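Local coordinates for cycloserine biosynthesis protein DcsG (Streptomyces lavendulae, PDB 6JIL) that catalyses the ATP- and magnesium-dependent cyclisation of O-ureido-D-serine to D-cycloserine, as an ATP-grasp ligase, at residues K92-D97 with V267-L272; H101-I106 with A234-A239. All blocks are in the same frame, centred on the assembly; numbering follows the deposited sequence.

Contact 1: K92-D97 with V267-L272; sequences KRYLAD and VLEMEL. With MG (magnesium ion), chain I; MG (magnesium ion), chain H; ADP (adenosine-5'-diphosphate), chain G.
Tyr-94 meets Glu-269 and Met-270 with its CG set between its own backbone N and carbonyl carbon (chi1 57°), and Glu-269 places its CG in the same way. The phenol OH lies at the strand, where it accepts a nearly straight hydrogen bond from the backbone N of Met-270 (2.9 Å to OH, 179° at the hydrogen). The ring passes obliquely by the carbonyl of Met-270, and the CB of Glu-269 lies close to the hydroxyl.

Water 1, in plane at the edge of the tyrosine ring, ties three side chains together. It lies 2.6 Å from Tyr-94 OH, donates to OE1 of Glu-269 over 2.7 Å, and accepts from NZ of Lys-92 at 3.2 Å. A bend at the end of the otherwise extended Lys-92 chain (chi4 57°) puts NZ where it also donates to ADP O2B, 2.9 Å away. Beside this polar cluster, Leu-95 CD2 packs on Val-267 CG1 at 4.0 Å, and Leu-268 sends its methyls toward the nucleotide.

The Glu-269 carboxylate bridges both magnesium ions: OE1 and OE2 chelate one, and OE2 also binds the other at 2.2 Å. Glu-271 OE2 joins the first ion (2.2 Å), while its OE1 makes a salt bridge with Arg-254, a probable catalytic residue. This is the two-metal nucleotide site familiar from ATP-grasp enzymes. ADP gives one oxygen, O2B, to the first ion and two, O1B and O2A, to the second; waters fill further places. The lysine and the two ions would be expected to share the load of neutralising the phosphates. Tyr-94 acts from the second shell, holding the strand backbone directly and the metal-bridging carboxylate through water.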
ATOM      1  N   LYS A  92       1.675   5.614   5.594  1.00 19.50           N
ATOM      2  CA  LYS A  92       2.171   6.390   4.464  1.00 18.86           C
ATOM      3  C   LYS A  92       3.259   7.407   4.781  1.00 18.91           C
ATOM      4  O   LYS A  92       3.752   8.093   3.886  1.00 17.09           O
ATOM      5  CB  LYS A  92       1.005   7.065   3.741  1.00 20.38           C
ATOM      6  CG  LYS A  92       0.195   6.100   2.875  1.00 20.51           C
ATOM      7  CD  LYS A  92      -0.985   6.806   2.215  1.00 22.15           C
ATOM      8  CE  LYS A  92      -1.686   5.906   1.205  1.00 19.39           C
ATOM      9  NZ  LYS A  92      -2.155   4.638   1.825  1.00 15.11           N
ATOM     10  N   ARG A  93       3.638   7.502   6.049  1.00 16.83           N
ATOM     11  CA  ARG A  93       4.707   8.410   6.428  1.00 19.39           C
ATOM     12  C   ARG A  93       6.020   7.897   5.827  1.00 18.79           C
ATOM     13  O   ARG A  93       7.040   8.585   5.863  1.00 19.21           O
ATOM     14  CB  ARG A  93       4.808   8.508   7.950  1.00 20.38           C
ATOM     15  CG  ARG A  93       3.733   9.397   8.550  1.00 25.52           C
ATOM     16  CD  ARG A  93       3.400   8.996   9.962  1.00 28.25           C
ATOM     17  NE  ARG A  93       4.546   9.093  10.853  1.00 31.63           N
ATOM     18  CZ  ARG A  93       4.597   8.519  12.050  1.00 33.34           C
ATOM     19  NH1 ARG A  93       3.560   7.810  12.481  1.00 33.97           N
ATOM     20  NH2 ARG A  93       5.681   8.645  12.807  1.00 34.01           N
ATOM     21  N   TYR A  94       5.990   6.694   5.259  1.00 17.57           N
ATOM     22  CA  TYR A  94       7.188   6.142   4.637  1.00 16.99           C
ATOM     23  C   TYR A  94       7.565   6.976   3.405  1.00 15.39           C
ATOM     24  O   TYR A  94       8.687   6.890   2.905  1.00 18.08           O
ATOM     25  CB  TYR A  94       6.979   4.657   4.258  1.00 15.31           C
ATOM     26  CG  TYR A  94       5.808   4.398   3.326  1.00 18.65           C
ATOM     27  CD1 TYR A  94       5.796   4.909   2.025  1.00 17.90           C
ATOM     28  CD2 TYR A  94       4.684   3.703   3.766  1.00 17.33           C
ATOM     29  CE1 TYR A  94       4.693   4.745   1.197  1.00 19.93           C
ATOM     30  CE2 TYR A  94       3.571   3.534   2.942  1.00 17.65           C
ATOM     31  CZ  TYR A  94       3.579   4.062   1.663  1.00 18.33           C
ATOM     32  OH  TYR A  94       2.465   3.958   0.863  1.00 18.42           O
ATOM     33  N   LEU A  95       6.635   7.791   2.914  1.00 14.83           N
ATOM     34  CA  LEU A  95       6.918   8.632   1.746  1.00 16.37           C
ATOM     35  C   LEU A  95       8.029   9.648   2.023  1.00 17.21           C
ATOM     36  O   LEU A  95       8.708  10.090   1.100  1.00 17.02           O
ATOM     37  CB  LEU A  95       5.663   9.380   1.281  1.00 15.24           C
ATOM     38  CG  LEU A  95       4.542   8.565   0.629  1.00 16.01           C
ATOM     39  CD1 LEU A  95       3.354   9.467   0.415  1.00 17.29           C
ATOM     40  CD2 LEU A  95       5.007   7.962  -0.695  1.00 13.99           C
ATOM     41  N   ALA A  96       8.211  10.023   3.286  1.00 19.13           N
ATOM     42  CA  ALA A  96       9.260  10.979   3.639  1.00 21.20           C
ATOM     43  C   ALA A  96      10.610  10.273   3.667  1.00 22.23           C
ATOM     44  O   ALA A  96      11.640  10.870   3.350  1.00 23.77           O
ATOM     45  CB  ALA A  96       8.968  11.618   4.988  1.00 21.32           C
ATOM     46  N   ASP A  97      10.606   9.001   4.053  1.00 22.45           N
ATOM     47  CA  ASP A  97      11.833   8.222   4.087  1.00 22.52           C
ATOM     48  C   ASP A  97      12.267   7.989   2.643  1.00 23.13           C
ATOM     49  O   ASP A  97      13.461   8.020   2.329  1.00 24.82           O
ATOM     50  CB  ASP A  97      11.600   6.885   4.795  1.00 23.59           C
ATOM     51  CG  ASP A  97      11.329   7.051   6.286  1.00 24.60           C
ATOM     52  OD1 ASP A  97      10.300   6.532   6.776  1.00 24.29           O
ATOM     53  OD2 ASP A  97      12.150   7.696   6.972  1.00 25.21           O
ATOM     54  N   VAL A 267       6.306   8.317  -6.945  1.00 23.46           N
ATOM     55  CA  VAL A 267       5.561   7.404  -6.106  1.00 21.74           C
ATOM     56  C   VAL A 267       4.316   8.050  -5.511  1.00 22.10           C
ATOM     57  O   VAL A 267       4.374   9.162  -4.990  1.00 23.34           O
ATOM     58  CB  VAL A 267       6.446   6.877  -4.964  1.00 22.32           C
ATOM     59  CG1 VAL A 267       5.649   5.939  -4.073  1.00 19.67           C
ATOM     60  CG2 VAL A 267       7.664   6.168  -5.541  1.00 20.73           C
ATOM     61  N   LEU A 268       3.192   7.344  -5.617  1.00 20.45           N
ATOM     62  CA  LEU A 268       1.909   7.784  -5.078  1.00 17.24           C
ATOM     63  C   LEU A 268       1.866   7.114  -3.715  1.00 17.56           C
ATOM     64  O   LEU A 268       1.714   7.763  -2.687  1.00 17.97           O
ATOM     65  CB  LEU A 268       0.762   7.238  -5.931  1.00 17.70           C
ATOM     66  CG  LEU A 268      -0.685   7.725  -5.769  1.00 15.82           C
ATOM     67  CD1 LEU A 268      -1.608   6.637  -6.310  1.00 15.66           C
ATOM     68  CD2 LEU A 268      -1.024   8.030  -4.337  1.00 12.93           C
ATOM     69  N   GLU A 269       1.982   5.790  -3.734  1.00 17.71           N
ATOM     70  CA  GLU A 269       1.998   4.990  -2.523  1.00 18.16           C
ATOM     71  C   GLU A 269       2.716   3.686  -2.845  1.00 18.76           C
ATOM     72  O   GLU A 269       2.912   3.341  -4.012  1.00 18.13           O
ATOM     73  CB  GLU A 269       0.580   4.707  -2.016  1.00 18.71           C
ATOM     74  CG  GLU A 269      -0.189   3.648  -2.785  1.00 18.31           C
ATOM     75  CD  GLU A 269      -1.204   2.939  -1.907  1.00 18.53           C
ATOM     76  OE1 GLU A 269      -0.813   2.493  -0.810  1.00 17.80           O
ATOM     77  OE2 GLU A 269      -2.379   2.821  -2.309  1.00 17.95           O
HETATM   78  N   MSE A 270       3.107   2.969  -1.801  1.00 19.70           N
HETATM   79  CA  MSE A 270       3.831   1.716  -1.950  1.00 21.23           C
HETATM   80  C   MSE A 270       3.336   0.730  -0.901  1.00 20.74           C
HETATM   81  O   MSE A 270       3.166   1.094   0.258  1.00 21.82           O
HETATM   82  CB  MSE A 270       5.326   1.988  -1.779  1.00 23.21           C
HETATM   83  CG  MSE A 270       6.183   0.779  -1.501  1.00 28.82           C
HETATM   84 SE   MSE A 270       8.046   1.283  -1.225  1.00 35.77          SE
HETATM   85  CE  MSE A 270       8.816   0.340  -2.714  1.00 34.60           C
ATOM     86  N   GLU A 271       3.089  -0.511  -1.312  1.00 20.63           N
ATOM     87  CA  GLU A 271       2.604  -1.544  -0.391  1.00 20.84           C
ATOM     88  C   GLU A 271       3.547  -2.737  -0.296  1.00 19.31           C
ATOM     89  O   GLU A 271       3.747  -3.479  -1.264  1.00 18.35           O
ATOM     90  CB  GLU A 271       1.200  -1.996  -0.807  1.00 20.34           C
ATOM     91  CG  GLU A 271       0.126  -0.984  -0.431  1.00 22.73           C
ATOM     92  CD  GLU A 271      -1.222  -1.303  -1.035  1.00 22.79           C
ATOM     93  OE1 GLU A 271      -1.659  -2.468  -0.966  1.00 24.56           O
ATOM     94  OE2 GLU A 271      -1.850  -0.382  -1.579  1.00 23.09           O
ATOM     95  N   LEU A 272       4.106  -2.927   0.894  1.00 18.02           N
ATOM     96  CA  LEU A 272       5.060  -3.998   1.129  1.00 19.41           C
ATOM     97  C   LEU A 272       4.602  -5.052   2.121  1.00 20.38           C
ATOM     98  O   LEU A 272       5.183  -6.137   2.192  1.00 21.98           O
ATOM     99  CB  LEU A 272       6.367  -3.387   1.620  1.00 18.02           C
ATOM    100  CG  LEU A 272       6.796  -2.184   0.783  1.00 16.32           C
ATOM    101  CD1 LEU A 272       8.066  -1.600   1.351  1.00 15.97           C
ATOM    102  CD2 LEU A 272       6.985  -2.610  -0.670  1.00 16.05           C
TER
HETATM  103 MG    MG I 405      -2.837   1.367  -0.634  1.00 20.36          MG
HETATM  104 MG    MG H 404      -3.722   3.033  -4.095  1.00 22.32          MG
HETATM  105  PB  ADP G 403      -4.966   4.109  -0.766  1.00 15.07           P
HETATM  106  O1B ADP G 403      -5.123   3.516  -2.258  1.00 15.55           O
HETATM  107  O2B ADP G 403      -3.944   3.285   0.012  1.00 16.24           O
HETATM  108  O3B ADP G 403      -6.336   4.030  -0.057  1.00 14.51           O
HETATM  109  PA  ADP G 403      -3.998   6.225  -2.232  1.00 15.40           P
HETATM  110  O1A ADP G 403      -2.798   7.041  -2.059  1.00 18.23           O
HETATM  111  O2A ADP G 403      -3.650   5.058  -3.253  1.00 18.51           O
HETATM  112  O3A ADP G 403      -4.450   5.661  -0.768  1.00 18.34           O
HETATM  113  O5' ADP G 403      -5.173   7.173  -2.788  1.00 19.41           O
HETATM  114  C5' ADP G 403      -6.226   6.368  -3.320  1.00 15.69           C
HETATM  115  C4' ADP G 403      -6.608   6.915  -4.702  1.00 17.85           C
HETATM  116  O4' ADP G 403      -6.883   8.332  -4.615  1.00 18.45           O
HETATM  117  C3' ADP G 403      -5.469   6.737  -5.698  1.00 17.94           C
HETATM  118  O3' ADP G 403      -5.546   5.487  -6.372  1.00 20.88           O
HETATM  119  C2' ADP G 403      -5.636   7.938  -6.632  1.00 19.64           C
HETATM  120  O2' ADP G 403      -6.506   7.640  -7.729  1.00 21.76           O
HETATM  121  C1' ADP G 403      -6.209   9.034  -5.705  1.00 19.75           C
HETATM  122  N9  ADP G 403      -5.136   9.932  -5.191  1.00 19.96           N
HETATM  123  C8  ADP G 403      -4.619   9.963  -3.918  1.00 19.04           C
HETATM  124  N7  ADP G 403      -3.735  10.909  -3.805  1.00 16.25           N
HETATM  125  C5  ADP G 403      -3.614  11.551  -4.985  1.00 17.79           C
HETATM  126  C6  ADP G 403      -2.995  12.762  -5.398  1.00 17.65           C
HETATM  127  N6  ADP G 403      -2.132  13.442  -4.550  1.00 15.38           N
HETATM  128  N1  ADP G 403      -3.277  13.246  -6.622  1.00 17.83           N
HETATM  129  C2  ADP G 403      -4.120  12.625  -7.449  1.00 18.87           C
HETATM  130  N3  ADP G 403      -4.730  11.493  -7.103  1.00 18.46           N
HETATM  131  C4  ADP G 403      -4.513  10.927  -5.901  1.00 17.97           C
HETATM  132  O   HOH W   1       0.357   2.603   1.580  1.00 27.16           O
HETATM  133  O   HOH W   2      -5.952   3.271  -5.038  1.00 33.05           O
HETATM  134  O   HOH W   3      -2.186   2.907  -5.835  1.00 24.17           O
HETATM  135  O   HOH W   4      -2.713   1.157   1.650  1.00 13.47           O

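Contact 2: H101-I106 with A234-A239; sequences HGVPVI and AAALAA
Ala-235 O accepts the helical hydrogen bond from Ala-239 N, 2.8 Å away, and Val-103 CG2 packs against that same carbonyl oxygen. That bond is internal to the helix; what joins loop 101-106 to segment 234-239 is van der Waals packing.

Val-103 carries much of it by straddling one flank of the helix. Its CG1, anti to the backbone N (chi1 178°), reaches Ala-236 CB at 4.0 Å. The other branch, CG2, meets Ala-235 CB at 4.1 Å and Ala-239 CB at 3.9 Å, so the valine lies over successive turns of the helix. With only methyls on this flank, the loop backbone can come close: the CA atoms of Val-103 and Ala-236 are 5.9 Å apart.

His-101 adds a second touch, on Ala-239, which Val-103 also reaches. Its CB lies 3.6 Å from Ala-239 CB, and ring atoms CG and CD2 lie near Ala-239 CB and CA, with Ala-239 O above one ring face, offset toward the rim. ND1 is hydrogen-bonded to Asp-97 O of the preceding helix 94-100.

Between the two, Gly-102 at positive phi is the C-prime residue of a Schellman motif ending helix 94-100, with Val-103 N bonded to Leu-98 O and Gly-102 N to Ala-99 O. That reversal carries the chain from His-101 to Val-103. Leu-98 touches both Val-103 and Ala-239, which wedges the end of helix 94-100 against helix 227-244, while strand 265-271 meets Val-103 through Val-267 and Ala-236 through Met-270.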
ATOM      1  N   HIS A 101      15.788   9.360   0.418  1.00 24.49           N
ATOM      2  CA  HIS A 101      16.678   8.478  -0.330  1.00 23.61           C
ATOM      3  C   HIS A 101      16.731   8.849  -1.807  1.00 23.97           C
ATOM      4  O   HIS A 101      17.199   8.067  -2.631  1.00 26.56           O
ATOM      5  CB  HIS A 101      16.240   7.016  -0.206  1.00 23.57           C
ATOM      6  CG  HIS A 101      16.645   6.365   1.080  1.00 25.36           C
ATOM      7  ND1 HIS A 101      16.126   6.737   2.300  1.00 27.42           N
ATOM      8  CD2 HIS A 101      17.537   5.379   1.335  1.00 24.57           C
ATOM      9  CE1 HIS A 101      16.680   6.010   3.253  1.00 25.56           C
ATOM     10  NE2 HIS A 101      17.539   5.179   2.693  1.00 26.58           N
ATOM     11  N   GLY A 102      16.238  10.031  -2.151  1.00 21.90           N
ATOM     12  CA  GLY A 102      16.279  10.437  -3.542  1.00 21.34           C
ATOM     13  C   GLY A 102      15.152   9.915  -4.413  1.00 21.29           C
ATOM     14  O   GLY A 102      15.104  10.214  -5.601  1.00 19.02           O
ATOM     15  N   VAL A 103      14.245   9.133  -3.831  1.00 22.77           N
ATOM     16  CA  VAL A 103      13.107   8.600  -4.582  1.00 22.91           C
ATOM     17  C   VAL A 103      12.063   9.697  -4.768  1.00 22.61           C
ATOM     18  O   VAL A 103      11.599  10.291  -3.795  1.00 24.83           O
ATOM     19  CB  VAL A 103      12.421   7.432  -3.842  1.00 22.68           C
ATOM     20  CG1 VAL A 103      11.209   6.946  -4.644  1.00 21.69           C
ATOM     21  CG2 VAL A 103      13.408   6.301  -3.623  1.00 22.21           C
ATOM     22  N   PRO A 104      11.681   9.978  -6.023  1.00 20.80           N
ATOM     23  CA  PRO A 104      10.683  11.010  -6.322  1.00 19.65           C
ATOM     24  C   PRO A 104       9.289  10.643  -5.821  1.00 17.63           C
ATOM     25  O   PRO A 104       8.736   9.622  -6.204  1.00 17.28           O
ATOM     26  CB  PRO A 104      10.741  11.114  -7.845  1.00 20.90           C
ATOM     27  CG  PRO A 104      11.084   9.719  -8.251  1.00 20.21           C
ATOM     28  CD  PRO A 104      12.158   9.337  -7.260  1.00 18.97           C
ATOM     29  N   VAL A 105       8.726  11.478  -4.961  1.00 17.59           N
ATOM     30  CA  VAL A 105       7.400  11.219  -4.425  1.00 18.91           C
ATOM     31  C   VAL A 105       6.498  12.434  -4.573  1.00 18.24           C
ATOM     32  O   VAL A 105       6.962  13.540  -4.825  1.00 20.00           O
ATOM     33  CB  VAL A 105       7.458  10.844  -2.925  1.00 18.19           C
ATOM     34  CG1 VAL A 105       8.387   9.678  -2.717  1.00 20.54           C
ATOM     35  CG2 VAL A 105       7.922  12.031  -2.110  1.00 21.66           C
ATOM     36  N   ILE A 106       5.200  12.217  -4.417  1.00 18.58           N
ATOM     37  CA  ILE A 106       4.239  13.297  -4.506  1.00 16.94           C
ATOM     38  C   ILE A 106       4.492  14.202  -3.313  1.00 17.49           C
ATOM     39  O   ILE A 106       4.628  13.717  -2.189  1.00 18.92           O
ATOM     40  CB  ILE A 106       2.785  12.770  -4.419  1.00 16.81           C
ATOM     41  CG1 ILE A 106       2.429  11.992  -5.694  1.00 16.07           C
ATOM     42  CG2 ILE A 106       1.821  13.932  -4.191  1.00 14.53           C
ATOM     43  CD1 ILE A 106       1.014  11.413  -5.694  1.00 15.42           C
ATOM     44  N   ALA A 234      11.974   0.441  -8.535  1.00 15.83           N
ATOM     45  CA  ALA A 234      13.106  -0.302  -7.980  1.00 15.25           C
ATOM     46  C   ALA A 234      13.907   0.529  -6.991  1.00 16.22           C
ATOM     47  O   ALA A 234      14.530  -0.022  -6.083  1.00 18.64           O
ATOM     48  CB  ALA A 234      14.022  -0.790  -9.102  1.00 14.28           C
ATOM     49  N   ALA A 235      13.909   1.847  -7.175  1.00 16.12           N
ATOM     50  CA  ALA A 235      14.635   2.732  -6.259  1.00 16.25           C
ATOM     51  C   ALA A 235      13.869   2.798  -4.949  1.00 15.71           C
ATOM     52  O   ALA A 235      14.464   2.776  -3.873  1.00 15.77           O
ATOM     53  CB  ALA A 235      14.766   4.126  -6.849  1.00 15.36           C
ATOM     54  N   ALA A 236      12.544   2.876  -5.055  1.00 14.61           N
ATOM     55  CA  ALA A 236      11.690   2.932  -3.885  1.00 16.33           C
ATOM     56  C   ALA A 236      11.892   1.677  -3.035  1.00 18.42           C
ATOM     57  O   ALA A 236      11.958   1.753  -1.809  1.00 20.50           O
ATOM     58  CB  ALA A 236      10.234   3.050  -4.312  1.00 14.55           C
ATOM     59  N   LEU A 237      11.991   0.524  -3.693  1.00 19.54           N
ATOM     60  CA  LEU A 237      12.188  -0.745  -2.996  1.00 20.33           C
ATOM     61  C   LEU A 237      13.571  -0.802  -2.351  1.00 21.54           C
ATOM     62  O   LEU A 237      13.714  -1.231  -1.203  1.00 21.20           O
ATOM     63  CB  LEU A 237      12.015  -1.919  -3.971  1.00 18.88           C
ATOM     64  CG  LEU A 237      10.585  -2.184  -4.466  1.00 20.81           C
ATOM     65  CD1 LEU A 237      10.576  -3.218  -5.575  1.00 17.63           C
ATOM     66  CD2 LEU A 237       9.733  -2.661  -3.297  1.00 21.86           C
ATOM     67  N   ALA A 238      14.590  -0.367  -3.086  1.00 21.09           N
ATOM     68  CA  ALA A 238      15.943  -0.383  -2.553  1.00 21.39           C
ATOM     69  C   ALA A 238      16.030   0.563  -1.351  1.00 21.36           C
ATOM     70  O   ALA A 238      16.700   0.264  -0.365  1.00 22.29           O
ATOM     71  CB  ALA A 238      16.942   0.021  -3.632  1.00 19.57           C
ATOM     72  N   ALA A 239      15.340   1.695  -1.431  1.00 21.13           N
ATOM     73  CA  ALA A 239      15.346   2.662  -0.341  1.00 21.31           C
ATOM     74  C   ALA A 239      14.717   2.037   0.898  1.00 21.92           C
ATOM     75  O   ALA A 239      15.143   2.302   2.027  1.00 20.73           O
ATOM     76  CB  ALA A 239      14.578   3.914  -0.741  1.00 21.58           C
TER

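How the contacts relate
Contact 2 is nested along the chain inside the loop that contact 1 closes, and their centres lie about 9 Å apart. Strand 265-271 joins them. Val-267 is probably hydrogen-bonded to the 101-106 loop through both its backbone N and O, N to Pro-104 O (2.9 Å) and O to Ile-106 N (3.2 Å), while the selenomethionine Met-270 packs its CE on Ala-236 C (3.4 Å) of helix 227-244. Contact 1 supplies a central part of the metal and phosphate site, and contact 2 is apolar packing behind it: the Ala-236 side chain is about 14 Å from ADP. Ile-106, at the loop's far end, still touches the nucleotide.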